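Local structure of ECXA (Escherichia coli, 4L63) at residues G20-I25 against R235-G240; S94-A99 against R117-S122; A139-M144 against P218-D223. The protein binds a zinc ion and probably cleaves peptide bonds as a metallopeptidase of the Met-zincin family. All coordinates share one frame; numbering follows the deposited sequence.

Contact 1: residues G20-I25 against R235-G240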
loop_
_atom_site.group_PDB
_atom_site.type_symbol
_atom_site.label_atom_id
_atom_site.label_comp_id
_atom_site.label_asym_id
_atom_site.label_seq_id
_atom_site.Cartn_x
_atom_site.Cartn_y
_atom_site.Cartn_z
ATOM N N GLY A 20 7.077 23.491 -7.575
ATOM C CA GLY A 20 6.671 22.201 -7.041
ATOM C C GLY A 20 5.771 22.223 -5.819
ATOM O O GLY A 20 5.595 21.203 -5.149
ATOM N N GLN A 21 5.191 23.380 -5.523
ATOM C CA GLN A 21 4.278 23.491 -4.397
ATOM C C GLN A 21 2.841 23.481 -4.884
ATOM O O GLN A 21 2.472 24.242 -5.778
ATOM C CB GLN A 21 4.567 24.760 -3.587
ATOM C CG GLN A 21 6.042 24.939 -3.268
ATOM C CD GLN A 21 6.568 23.861 -2.335
ATOM O OE1 GLN A 21 6.066 23.690 -1.222
ATOM N NE2 GLN A 21 7.571 23.117 -2.793
ATOM N N LEU A 22 2.037 22.604 -4.293
ATOM C CA LEU A 22 0.640 22.463 -4.673
ATOM C C LEU A 22 -0.147 23.708 -4.309
ATOM O O LEU A 22 0.005 24.244 -3.214
ATOM C CB LEU A 22 0.022 21.236 -4.000
ATOM C CG LEU A 22 0.631 19.911 -4.461
ATOM C CD1 LEU A 22 0.402 18.826 -3.424
ATOM C CD2 LEU A 22 0.036 19.524 -5.800
ATOM N N TYR A 23 -0.987 24.172 -5.228
ATOM C CA TYR A 23 -1.854 25.297 -4.920
ATOM C C TYR A 23 -2.795 24.923 -3.775
ATOM O O TYR A 23 -3.283 23.794 -3.674
ATOM C CB TYR A 23 -2.625 25.750 -6.165
ATOM C CG TYR A 23 -1.765 26.565 -7.108
ATOM C CD1 TYR A 23 -1.499 27.906 -6.848
ATOM C CD2 TYR A 23 -1.197 25.994 -8.243
ATOM C CE1 TYR A 23 -0.702 28.658 -7.692
ATOM C CE2 TYR A 23 -0.396 26.739 -9.097
ATOM C CZ TYR A 23 -0.153 28.074 -8.815
ATOM O OH TYR A 23 0.639 28.829 -9.656
ATOM N N ASN A 24 -2.992 25.877 -2.880
ATOM C CA ASN A 24 -3.827 25.706 -1.705
ATOM C C ASN A 24 -5.187 26.328 -1.975
ATOM O O ASN A 24 -5.314 27.554 -1.958
ATOM C CB ASN A 24 -3.152 26.360 -0.499
ATOM C CG ASN A 24 -3.837 26.039 0.812
ATOM O OD1 ASN A 24 -5.061 25.996 0.898
ATOM N ND2 ASN A 24 -3.040 25.827 1.850
ATOM N N ILE A 25 -6.202 25.504 -2.230
ATOM C CA ILE A 25 -7.501 26.049 -2.624
ATOM C C ILE A 25 -8.229 26.681 -1.434
ATOM O O ILE A 25 -9.180 27.442 -1.615
ATOM C CB ILE A 25 -8.406 24.982 -3.288
ATOM C CG1 ILE A 25 -8.760 23.859 -2.312
ATOM C CG2 ILE A 25 -7.753 24.435 -4.566
ATOM C CD1 ILE A 25 -9.871 22.958 -2.818
ATOM N N ARG A 235 -8.654 16.849 -0.819
ATOM C CA ARG A 235 -8.168 17.021 0.557
ATOM C C ARG A 235 -6.725 17.511 0.593
ATOM O O ARG A 235 -6.363 18.332 1.430
ATOM C CB ARG A 235 -8.261 15.722 1.353
ATOM C CG ARG A 235 -9.642 15.384 1.814
ATOM C CD ARG A 235 -9.638 14.327 2.912
ATOM N NE ARG A 235 -11.004 14.127 3.378
ATOM C CZ ARG A 235 -11.625 14.955 4.211
ATOM N NH1 ARG A 235 -10.993 16.025 4.676
ATOM N NH2 ARG A 235 -12.877 14.715 4.584
ATOM N N VAL A 236 -5.900 16.988 -0.306
ATOM C CA VAL A 236 -4.536 17.471 -0.455
ATOM C C VAL A 236 -4.521 18.928 -0.930
ATOM O O VAL A 236 -3.795 19.758 -0.375
ATOM C CB VAL A 236 -3.737 16.597 -1.436
ATOM C CG1 VAL A 236 -2.395 17.236 -1.746
ATOM C CG2 VAL A 236 -3.541 15.196 -0.840
ATOM N N MET A 237 -5.345 19.235 -1.933
ATOM C CA MET A 237 -5.399 20.585 -2.506
ATOM C C MET A 237 -5.954 21.587 -1.503
ATOM O O MET A 237 -5.697 22.785 -1.621
ATOM C CB MET A 237 -6.249 20.620 -3.779
ATOM C CG MET A 237 -5.742 19.718 -4.919
ATOM S SD MET A 237 -3.975 19.867 -5.263
ATOM C CE MET A 237 -3.871 21.547 -5.882
ATOM N N ARG A 238 -6.722 21.106 -0.529
ATOM C CA ARG A 238 -7.250 21.988 0.518
ATOM C C ARG A 238 -6.173 22.400 1.512
ATOM O O ARG A 238 -6.305 23.420 2.173
ATOM C CB ARG A 238 -8.402 21.332 1.281
ATOM C CG ARG A 238 -9.694 21.244 0.510
ATOM C CD ARG A 238 -10.753 20.533 1.321
ATOM N NE ARG A 238 -11.033 21.210 2.582
ATOM C CZ ARG A 238 -11.271 20.583 3.729
ATOM N NH1 ARG A 238 -11.257 19.257 3.776
ATOM N NH2 ARG A 238 -11.519 21.281 4.828
ATOM N N ARG A 239 -5.108 21.614 1.634
ATOM C CA ARG A 239 -4.065 21.971 2.590
ATOM C C ARG A 239 -2.778 22.390 1.887
ATOM O O ARG A 239 -1.904 23.004 2.498
ATOM C CB ARG A 239 -3.793 20.817 3.560
ATOM C CG ARG A 239 -3.136 19.602 2.947
ATOM C CD ARG A 239 -2.723 18.629 4.042
ATOM N NE ARG A 239 -2.072 17.440 3.501
ATOM C CZ ARG A 239 -2.713 16.333 3.141
ATOM N NH1 ARG A 239 -4.034 16.253 3.269
ATOM N NH2 ARG A 239 -2.033 15.304 2.659
ATOM N N GLY A 240 -2.676 22.070 0.601
ATOM C CA GLY A 240 -1.523 22.455 -0.193
ATOM C C GLY A 240 -0.221 21.918 0.366
ATOM O O GLY A 240 -0.182 20.827 0.933
HETATM O O HOH W 1 -4.704 24.989 4.405
#
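With CG of Asn24 anti to its backbone N, chi1 of -171° sets that carbon toward the end of helix 228-239. OD1 then lies near Arg238 O and ND2 near Arg239 O, but neither approach is a hydrogen bond; a water makes the link instead, accepting from Asn24 ND2 and donating to Arg238 O. The side chain of Met237 is folded rather than extended, and its chi3 of -66° turns CE onto the backbone of Tyr23, close to Tyr23 O at 3.2 Å. One direct hydrogen bond joins the two segments: Ile25 N donates to Met237 O over 2.8 Å in a nearly straight line (167°). The same carbonyl oxygen also receives a CA-H contact from Asn24 and has CG1 of Ile25 packed beside it at 3.3 Å. Beyond it, CD1 of Ile25 reaches the aliphatic CG of Arg238, 3.7 Å away.

On the other flank Leu22 supplies the apolar contacts. Its CD1 meets CG1 of Val236 at 3.6 Å, and CD2 comes within 4.1 Å of Met237 SD, the side chains of Leu22 and Met237 crossing at about a right angle; Val186 of strand 181-186 touches both Leu22 and Val236. Gly240, with positive phi, packs its CA 3.8 Å from Leu22 O and turns the chain toward Gly241, the backbone partner of Leu22 in a small antiparallel pairing.

Asn24 OD1 accepts from Ser27 N, so this residue is a side-chain N-cap. One helix therefore runs out where another starts: the end of helix 228-239, where Gly240 is the first residue to leave helical angles, is abutted by the asparagine-capped first turn of helix 25-29.

Contact 2: residues S94-A99 against R117-S122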
loop_
_atom_site.group_PDB
_atom_site.type_symbol
_atom_site.label_atom_id
_atom_site.label_comp_id
_atom_site.label_asym_id
_atom_site.label_seq_id
_atom_site.Cartn_x
_atom_site.Cartn_y
_atom_site.Cartn_z
ATOM N N SER A 94 -20.652 29.833 -16.172
ATOM C CA SER A 94 -21.312 30.478 -17.302
ATOM C C SER A 94 -21.491 29.534 -18.486
ATOM O O SER A 94 -20.952 28.423 -18.508
ATOM C CB SER A 94 -20.529 31.716 -17.752
ATOM O OG SER A 94 -19.220 31.369 -18.167
ATOM N N THR A 95 -22.256 29.995 -19.469
ATOM C CA THR A 95 -22.463 29.254 -20.702
ATOM C C THR A 95 -21.839 30.021 -21.860
ATOM O O THR A 95 -21.732 31.248 -21.814
ATOM C CB THR A 95 -23.959 29.021 -20.989
ATOM O OG1 THR A 95 -24.636 30.282 -21.034
ATOM C CG2 THR A 95 -24.586 28.161 -19.906
ATOM N N THR A 96 -21.423 29.298 -22.893
ATOM C CA THR A 96 -20.832 29.917 -24.074
ATOM C C THR A 96 -21.363 29.271 -25.350
ATOM O O THR A 96 -22.023 28.234 -25.300
ATOM C CB THR A 96 -19.293 29.809 -24.068
ATOM O OG1 THR A 96 -18.907 28.430 -23.991
ATOM C CG2 THR A 96 -18.693 30.569 -22.892
ATOM N N ASN A 97 -21.067 29.882 -26.492
ATOM C CA ASN A 97 -21.470 29.333 -27.782
ATOM C C ASN A 97 -20.336 29.370 -28.799
ATOM O O ASN A 97 -20.409 30.090 -29.793
ATOM C CB ASN A 97 -22.684 30.089 -28.337
ATOM C CG ASN A 97 -24.000 29.400 -28.023
ATOM O OD1 ASN A 97 -24.393 28.456 -28.708
ATOM N ND2 ASN A 97 -24.691 29.876 -26.992
ATOM N N TYR A 98 -19.288 28.591 -28.549
ATOM C CA TYR A 98 -18.178 28.500 -29.490
ATOM C C TYR A 98 -18.425 27.405 -30.529
ATOM O O TYR A 98 -17.994 27.532 -31.677
ATOM C CB TYR A 98 -16.851 28.241 -28.760
ATOM C CG TYR A 98 -16.403 29.363 -27.843
ATOM C CD1 TYR A 98 -15.689 30.447 -28.340
ATOM C CD2 TYR A 98 -16.666 29.323 -26.478
ATOM C CE1 TYR A 98 -15.270 31.474 -27.507
ATOM C CE2 TYR A 98 -16.248 30.342 -25.637
ATOM C CZ TYR A 98 -15.553 31.415 -26.156
ATOM O OH TYR A 98 -15.137 32.429 -25.321
ATOM N N ALA A 99 -19.132 26.349 -30.119
ATOM C CA ALA A 99 -19.369 25.164 -30.949
ATOM C C ALA A 99 -18.051 24.608 -31.482
ATOM O O ALA A 99 -17.830 24.563 -32.692
ATOM C CB ALA A 99 -20.323 25.492 -32.095
ATOM N N ARG A 117 -16.862 27.315 -17.860
ATOM C CA ARG A 117 -17.849 27.546 -18.905
ATOM C C ARG A 117 -18.405 26.230 -19.454
ATOM O O ARG A 117 -17.678 25.250 -19.630
ATOM C CB ARG A 117 -17.247 28.390 -20.035
ATOM C CG ARG A 117 -16.124 27.718 -20.791
ATOM C CD ARG A 117 -15.553 28.625 -21.863
ATOM N NE ARG A 117 -14.523 27.934 -22.630
ATOM C CZ ARG A 117 -14.780 27.189 -23.702
ATOM N NH1 ARG A 117 -13.793 26.585 -24.346
ATOM N NH2 ARG A 117 -16.026 27.044 -24.127
ATOM N N ILE A 118 -19.713 26.215 -19.686
ATOM C CA ILE A 118 -20.381 25.096 -20.337
ATOM C C ILE A 118 -20.871 25.547 -21.702
ATOM O O ILE A 118 -21.838 26.303 -21.805
ATOM C CB ILE A 118 -21.577 24.564 -19.514
ATOM C CG1 ILE A 118 -21.100 23.951 -18.195
ATOM C CG2 ILE A 118 -22.374 23.544 -20.325
ATOM C CD1 ILE A 118 -20.239 22.724 -18.359
ATOM N N ASP A 119 -20.189 25.103 -22.750
ATOM C CA ASP A 119 -20.586 25.457 -24.104
ATOM C C ASP A 119 -21.947 24.855 -24.410
ATOM O O ASP A 119 -22.195 23.692 -24.115
ATOM C CB ASP A 119 -19.550 24.979 -25.119
ATOM C CG ASP A 119 -19.654 25.713 -26.438
ATOM O OD1 ASP A 119 -20.395 25.243 -27.328
ATOM O OD2 ASP A 119 -18.997 26.765 -26.583
ATOM N N ILE A 120 -22.836 25.652 -24.987
ATOM C CA ILE A 120 -24.161 25.161 -25.327
ATOM C C ILE A 120 -24.186 24.690 -26.778
ATOM O O ILE A 120 -24.847 23.705 -27.112
ATOM C CB ILE A 120 -25.232 26.240 -25.102
ATOM C CG1 ILE A 120 -25.135 26.795 -23.679
ATOM C CG2 ILE A 120 -26.610 25.672 -25.345
ATOM C CD1 ILE A 120 -25.363 25.759 -22.605
ATOM N N GLY A 121 -23.446 25.393 -27.632
ATOM C CA GLY A 121 -23.336 25.039 -29.038
ATOM C C GLY A 121 -22.634 23.714 -29.282
ATOM O O GLY A 121 -23.000 22.976 -30.195
ATOM N N SER A 122 -21.621 23.413 -28.471
ATOM C CA SER A 122 -20.915 22.137 -28.579
ATOM C C SER A 122 -21.819 20.970 -28.184
ATOM O O SER A 122 -21.811 19.928 -28.838
ATOM C CB SER A 122 -19.648 22.134 -27.716
ATOM O OG SER A 122 -18.581 22.806 -28.367
#
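Thr96 and Asp119 face each other across two neighbouring parallel strands, 91-96 and 115-119, of the mixed sheet that in metzincin-like proteases lies over the helix bearing two of the three zinc ligands. Ile118 N to Ser94 O, Thr96 N to Ile118 O and Ile120 N to Thr96 O form the backbone ladder; the last continues it into Ile120, just past the strand.

On one sheet face runs a hydrogen-bonded chain, Arg117 NH2 to Thr96 OG1 to Asp119 OD2. In Thr96, OG1 stands between the backbone N and the carbonyl carbon (chi1 58°), within reach of both partners. It accepts from Arg117 NH2 at 3.2 Å, near the guanidinium plane, and donates to Asp119 OD2 at 3.1 Å. CG2 of Thr96 meanwhile packs on CD of the extended arginine chain, 3.8 Å away. Tyr98 CE2 sits over a guanidinium face, but ring and guanidinium planes are 67° apart, so the groups are not stacked flat.

On the opposite sheet face, Thr95 CG2 meets Ile120 CD1 at 3.7 Å, and Ile42 touches both residues.

CG of Asp119 lies anti to its backbone N (chi1 -160°). The residue N-caps helix 120-126 through OD1 and Ser122 N, though the modelled bond is unusually short and its length doubtful. OD1 also takes Ala99 N at 3.3 Å, somewhat out of the carboxylate plane. OD2 accepts Tyr98 N on its syn lone pair at 2.7 Å, while Thr96 OG1 approaches that oxygen from the anti side, well out of the carboxylate plane.

Contact 3: residues A139-M144 against P218-D223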
loop_
_atom_site.group_PDB
_atom_site.type_symbol
_atom_site.label_atom_id
_atom_site.label_comp_id
_atom_site.label_asym_id
_atom_site.label_seq_id
_atom_site.Cartn_x
_atom_site.Cartn_y
_atom_site.Cartn_z
ATOM N N ALA A 139 -22.771 0.241 -22.050
ATOM C CA ALA A 139 -22.251 1.192 -21.072
ATOM C C ALA A 139 -23.382 2.028 -20.478
ATOM O O ALA A 139 -23.290 2.507 -19.347
ATOM C CB ALA A 139 -21.202 2.086 -21.707
ATOM N N ILE A 140 -24.446 2.201 -21.254
ATOM C CA ILE A 140 -25.640 2.890 -20.785
ATOM C C ILE A 140 -26.853 2.006 -21.054
ATOM O O ILE A 140 -26.878 1.278 -22.047
ATOM C CB ILE A 140 -25.831 4.261 -21.472
ATOM C CG1 ILE A 140 -25.718 4.126 -22.994
ATOM C CG2 ILE A 140 -24.816 5.272 -20.949
ATOM C CD1 ILE A 140 -25.957 5.423 -23.744
ATOM N N PRO A 141 -27.861 2.056 -20.169
ATOM C CA PRO A 141 -29.040 1.209 -20.370
ATOM C C PRO A 141 -29.803 1.591 -21.636
ATOM O O PRO A 141 -30.030 2.778 -21.872
ATOM C CB PRO A 141 -29.880 1.472 -19.116
ATOM C CG PRO A 141 -29.452 2.825 -18.653
ATOM C CD PRO A 141 -27.992 2.916 -18.979
ATOM N N ALA A 142 -30.187 0.599 -22.438
ATOM C CA ALA A 142 -30.979 0.841 -23.645
ATOM C C ALA A 142 -32.292 1.534 -23.287
ATOM O O ALA A 142 -32.955 2.127 -24.138
ATOM C CB ALA A 142 -31.246 -0.465 -24.381
ATOM N N ASN A 143 -32.646 1.443 -22.009
ATOM C CA ASN A 143 -33.804 2.111 -21.434
ATOM C C ASN A 143 -33.780 3.636 -21.574
ATOM O O ASN A 143 -34.806 4.252 -21.863
ATOM C CB ASN A 143 -33.910 1.740 -19.953
ATOM C CG ASN A 143 -35.218 2.174 -19.331
ATOM O OD1 ASN A 143 -36.177 2.497 -20.031
ATOM N ND2 ASN A 143 -35.263 2.189 -18.003
ATOM N N MET A 144 -32.611 4.238 -21.369
ATOM C CA MET A 144 -32.511 5.690 -21.245
ATOM C C MET A 144 -32.836 6.414 -22.552
ATOM O O MET A 144 -32.515 5.940 -23.644
ATOM C CB MET A 144 -31.113 6.091 -20.745
ATOM C CG MET A 144 -30.041 6.201 -21.817
ATOM S SD MET A 144 -28.410 6.598 -21.141
ATOM C CE MET A 144 -28.825 7.770 -19.853
ATOM N N PRO A 218 -24.657 -1.581 -17.077
ATOM C CA PRO A 218 -24.903 -0.213 -17.551
ATOM C C PRO A 218 -24.849 0.832 -16.433
ATOM O O PRO A 218 -25.097 0.511 -15.271
ATOM C CB PRO A 218 -26.315 -0.295 -18.154
ATOM C CG PRO A 218 -26.899 -1.575 -17.634
ATOM C CD PRO A 218 -25.740 -2.496 -17.479
ATOM N N VAL A 219 -24.530 2.072 -16.797
ATOM C CA VAL A 219 -24.300 3.137 -15.826
ATOM C C VAL A 219 -25.399 4.197 -15.826
ATOM O O VAL A 219 -25.787 4.698 -16.880
ATOM C CB VAL A 219 -22.944 3.829 -16.088
ATOM C CG1 VAL A 219 -22.884 5.187 -15.416
ATOM C CG2 VAL A 219 -21.807 2.952 -15.609
ATOM N N THR A 220 -25.897 4.528 -14.638
ATOM C CA THR A 220 -26.824 5.644 -14.477
ATOM C C THR A 220 -26.151 6.784 -13.711
ATOM O O THR A 220 -24.933 6.773 -13.517
ATOM C CB THR A 220 -28.117 5.219 -13.754
ATOM O OG1 THR A 220 -27.796 4.714 -12.453
ATOM C CG2 THR A 220 -28.843 4.146 -14.551
ATOM N N GLU A 221 -26.941 7.758 -13.271
ATOM C CA GLU A 221 -26.392 8.986 -12.702
ATOM C C GLU A 221 -26.090 8.861 -11.207
ATOM O O GLU A 221 -25.319 9.649 -10.655
ATOM C CB GLU A 221 -27.350 10.149 -12.946
ATOM C CG GLU A 221 -27.797 10.276 -14.395
ATOM C CD GLU A 221 -28.435 11.620 -14.700
ATOM O OE1 GLU A 221 -28.907 12.283 -13.753
ATOM O OE2 GLU A 221 -28.495 12.000 -15.888
ATOM N N THR A 222 -26.694 7.870 -10.557
ATOM C CA THR A 222 -26.395 7.596 -9.155
ATOM C C THR A 222 -25.023 6.925 -9.033
ATOM O O THR A 222 -24.478 6.789 -7.936
ATOM C CB THR A 222 -27.479 6.708 -8.504
ATOM O OG1 THR A 222 -27.029 6.259 -7.220
ATOM C CG2 THR A 222 -27.778 5.500 -9.375
ATOM N N ASP A 223 -24.470 6.521 -10.174
ATOM C CA ASP A 223 -23.170 5.857 -10.222
ATOM C C ASP A 223 -22.012 6.840 -10.373
ATOM O O ASP A 223 -20.956 6.656 -9.768
ATOM C CB ASP A 223 -23.135 4.848 -11.370
ATOM C CG ASP A 223 -23.932 3.597 -11.072
ATOM O OD1 ASP A 223 -24.050 3.237 -9.881
ATOM O OD2 ASP A 223 -24.441 2.974 -12.029
#
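Pro141 and Pro218 meet through their rings, which cross obliquely. CB of Pro218 is the touching atom and lies 3.7 Å from Pro141 CD. It is also 3.5 Å from Pro141 N, so it rests against the nitrogen end of the other ring. Farther along, CG2 of Thr220 comes near Pro141 CG, a looser apolar contact.

Hydrogen bonding across the interface consists of one backbone pair, Val219 N to Ala139 O at 2.9 Å. The donor stands about 40° above the plane of the Ala139 carbonyl. CB of Val219 is carried beside the same oxygen, 3.5 Å from Ala139 O, and CG2, anti to the residue's own carbonyl carbon, is also close.

Both segments are loops in what is probably the helical part of a Met-zincin-type fold. Residues 139-144 lead from helix 131-137 into helix 146-165, which carries the zinc-binding histidines of the HExxH motif, His160 and His164, and 218-223 lie between helices 207-215 and 228-239. Side chains of helix 207-215 reach both sides of the contact: Ser212 touches Ala139, Ile208 touches Ile140 and Leu211 touches Val219.

Hydrogen bonds also form within each segment. Met144 N donates to Pro141 O at 3.0 Å, closing a beta turn over Ala142 and Asn143 just ahead of helix 146-165. In the other loop Thr220 N reaches Asp223 OD2 only weakly, and OD1 of the aspartate forms a salt bridge with Arg217.

Among unmatched polar atoms, Val219 O is buried here without any hydrogen-bonding partner in the model; its neighbour across the contact is the ring carbon CD of Pro141, 3.5 Å away.

How the contacts relate
Contact 1 joins segments far apart in sequence, 20-25 with 235-240, and the other two are nested inside the loop it closes: contact 2 comes first along the chain, and contact 3 follows in series. None touch. The centres of contact 1 and contact 2 are about 29 Å apart. Between the centres of contact 2 and contact 3 the distance is about 25 Å. Contact 1 and contact 3, with centres about 34 Å apart, lie on opposite sides of the chain's centre. Helix 228-239 runs from the 218-223 loop to contact 1. Contacts 2 and 3 both touch helix 146-165, which bears His160 and His164, but contact 3 lies away from the zinc site.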